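Local structure of small ribosomal subunit biogenesis GTPase RsgA (Thermotoga maritima, 1U0L) at residues E56-E61 against V66-L71. The protein is a circularly permuted, zinc-binding GTPase that probably hydrolyses GTP slowly and assists late maturation of the 30S ribosomal subunit. Numbering follows the deposited sequence.
Sequences EYTPDE and VIENVL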
loop_
_atom_site.group_PDB
_atom_site.type_symbol
_atom_site.label_atom_id
_atom_site.label_comp_id
_atom_site.label_asym_id
_atom_site.label_seq_id
_atom_site.Cartn_x
_atom_site.Cartn_y
_atom_site.Cartn_z
ATOM N N GLU A 56 20.753 11.748 -5.328
ATOM C CA GLU A 56 22.184 11.717 -5.620
ATOM C C GLU A 56 22.811 12.844 -4.806
ATOM O O GLU A 56 22.353 13.988 -4.863
ATOM C CB GLU A 56 22.433 11.889 -7.119
ATOM C CG GLU A 56 21.570 12.926 -7.806
ATOM C CD GLU A 56 21.794 12.940 -9.307
ATOM O OE1 GLU A 56 22.952 13.143 -9.736
ATOM O OE2 GLU A 56 20.816 12.747 -10.059
ATOM N N TYR A 57 23.844 12.507 -4.039
ATOM C CA TYR A 57 24.500 13.464 -3.154
ATOM C C TYR A 57 26.032 13.453 -3.235
ATOM O O TYR A 57 26.623 12.624 -3.930
ATOM C CB TYR A 57 24.086 13.152 -1.717
ATOM C CG TYR A 57 24.601 11.808 -1.230
ATOM C CD1 TYR A 57 25.585 11.732 -0.245
ATOM C CD2 TYR A 57 24.123 10.617 -1.776
ATOM C CE1 TYR A 57 26.081 10.506 0.185
ATOM C CE2 TYR A 57 24.615 9.385 -1.356
ATOM C CZ TYR A 57 25.595 9.333 -0.373
ATOM O OH TYR A 57 26.087 8.110 0.043
ATOM N N THR A 58 26.662 14.380 -2.508
ATOM C CA THR A 58 28.122 14.493 -2.456
ATOM C C THR A 58 28.602 13.928 -1.120
ATOM O O THR A 58 28.252 14.438 -0.058
ATOM C CB THR A 58 28.584 15.955 -2.563
ATOM O OG1 THR A 58 28.152 16.505 -3.816
ATOM C CG2 THR A 58 30.102 16.038 -2.465
ATOM N N PRO A 59 29.419 12.868 -1.163
ATOM C CA PRO A 59 29.957 12.202 0.028
ATOM C C PRO A 59 31.103 12.880 0.771
ATOM O O PRO A 59 32.173 12.286 0.904
ATOM C CB PRO A 59 30.390 10.831 -0.505
ATOM C CG PRO A 59 29.625 10.676 -1.802
ATOM C CD PRO A 59 29.679 12.059 -2.363
ATOM N N ASP A 60 30.909 14.102 1.262
ATOM C CA ASP A 60 31.987 14.753 2.004
ATOM C C ASP A 60 32.127 14.030 3.345
ATOM O O ASP A 60 31.836 14.593 4.403
ATOM C CB ASP A 60 31.697 16.247 2.226
ATOM C CG ASP A 60 30.449 16.495 3.054
ATOM O OD1 ASP A 60 29.338 16.267 2.537
ATOM O OD2 ASP A 60 30.579 16.918 4.223
ATOM N N GLU A 61 32.577 12.776 3.274
ATOM C CA GLU A 61 32.756 11.897 4.432
ATOM C C GLU A 61 33.261 12.592 5.692
ATOM O O GLU A 61 33.058 12.101 6.805
ATOM C CB GLU A 61 33.692 10.734 4.066
ATOM C CG GLU A 61 35.153 11.112 3.863
ATOM C CD GLU A 61 36.008 10.831 5.087
ATOM O OE1 GLU A 61 35.764 11.445 6.148
ATOM O OE2 GLU A 61 36.924 9.987 4.990
ATOM N N VAL A 66 25.943 15.940 1.265
ATOM C CA VAL A 66 25.026 16.993 0.826
ATOM C C VAL A 66 24.216 16.482 -0.351
ATOM O O VAL A 66 24.764 15.875 -1.275
ATOM C CB VAL A 66 25.781 18.264 0.375
ATOM C CG1 VAL A 66 24.803 19.380 0.113
ATOM C CG2 VAL A 66 26.773 18.684 1.435
ATOM N N ILE A 67 22.912 16.733 -0.327
ATOM C CA ILE A 67 22.057 16.263 -1.402
ATOM C C ILE A 67 22.065 17.215 -2.583
ATOM O O ILE A 67 21.635 18.361 -2.481
ATOM C CB ILE A 67 20.619 16.043 -0.905
ATOM C CG1 ILE A 67 20.629 15.035 0.252
ATOM C CG2 ILE A 67 19.755 15.519 -2.037
ATOM C CD1 ILE A 67 19.272 14.749 0.842
ATOM N N GLU A 68 22.569 16.719 -3.708
ATOM C CA GLU A 68 22.671 17.515 -4.924
ATOM C C GLU A 68 21.399 17.515 -5.749
ATOM O O GLU A 68 21.058 18.526 -6.352
ATOM C CB GLU A 68 23.843 17.026 -5.782
ATOM C CG GLU A 68 25.219 17.220 -5.133
ATOM C CD GLU A 68 25.587 18.686 -4.942
ATOM O OE1 GLU A 68 26.631 18.960 -4.317
ATOM O OE2 GLU A 68 24.838 19.565 -5.420
ATOM N N ASN A 69 20.696 16.389 -5.782
ATOM C CA ASN A 69 19.461 16.324 -6.551
ATOM C C ASN A 69 18.542 15.180 -6.133
ATOM O O ASN A 69 18.992 14.160 -5.603
ATOM C CB ASN A 69 19.790 16.226 -8.043
ATOM C CG ASN A 69 18.555 16.263 -8.919
ATOM O OD1 ASN A 69 17.730 17.176 -8.818
ATOM N ND2 ASN A 69 18.420 15.271 -9.789
ATOM N N VAL A 70 17.247 15.376 -6.374
ATOM C CA VAL A 70 16.214 14.396 -6.056
ATOM C C VAL A 70 15.587 13.867 -7.343
ATOM O O VAL A 70 14.989 14.632 -8.091
ATOM C CB VAL A 70 15.102 15.039 -5.223
ATOM C CG1 VAL A 70 14.037 14.012 -4.904
ATOM C CG2 VAL A 70 15.680 15.631 -3.960
ATOM N N LEU A 71 15.718 12.564 -7.588
ATOM C CA LEU A 71 15.156 11.936 -8.788
ATOM C C LEU A 71 13.639 12.057 -8.837
ATOM O O LEU A 71 13.012 12.413 -7.843
ATOM C CB LEU A 71 15.515 10.450 -8.845
ATOM C CG LEU A 71 16.907 9.995 -9.284
ATOM C CD1 LEU A 71 17.985 10.653 -8.432
ATOM C CD2 LEU A 71 16.964 8.472 -9.168
#
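Glu-56 faces two residues of the partner strand, Glu-68 and Asn-69, and its carbonyl oxygen accepts both of their backbone amides. The bond from Asn-69 N to Glu-56 O is 3.1 Å and runs nearly along the C=O axis. The bond from Glu-68 N to Glu-56 O, 3.0 Å, lies in the carbonyl plane on a lone pair but is more bent, 134° at the hydrogen. Glu-56 N returns a straight bond to Asn-69 O at 3.0 Å. Past the bulge, Tyr-57 and Ile-67 form a non-hydrogen-bonded pair, and Thr-58 and Val-66 a hydrogen-bonded one. Val-66 N reaches Thr-58 O at 3.1 Å; Thr-58 N bonds to Val-66 O, whose position is less certain.

The side chains add two polar links. Thr-58 OG1 donates to Glu-68 OE1 at 2.9 Å, using the anti lone pair of that oxygen. The Glu-68 chain bends at its second torsion (chi2 -65°), which brings OE1 to the Thr-58 hydroxyl, while OE2 points away from it. Glu-68 OE1 also forms a salt bridge with Arg-39. A leucine in place of Glu-68 would probably leave Thr-58 OG1 without this acceptor and Arg-39 without this carboxylate. The side chains of Glu-56 and Asn-69 run alongside each other in the same direction. Asn-69 ND2 makes a weak but straight bond to Glu-56 OE2 at 3.5 Å, with the amide and carboxylate planes 64° apart. Leu-71 CD1 lies 3.9 Å from Glu-56 OE2.

On the other sheet face, Tyr-57 and Ile-67 turn into the core against Val-25 and Cys-36. The arrangement is an antiparallel beta hairpin with a classic bulge, here joining strands 54-58 and 65-70 of the N-terminal OB-fold domain.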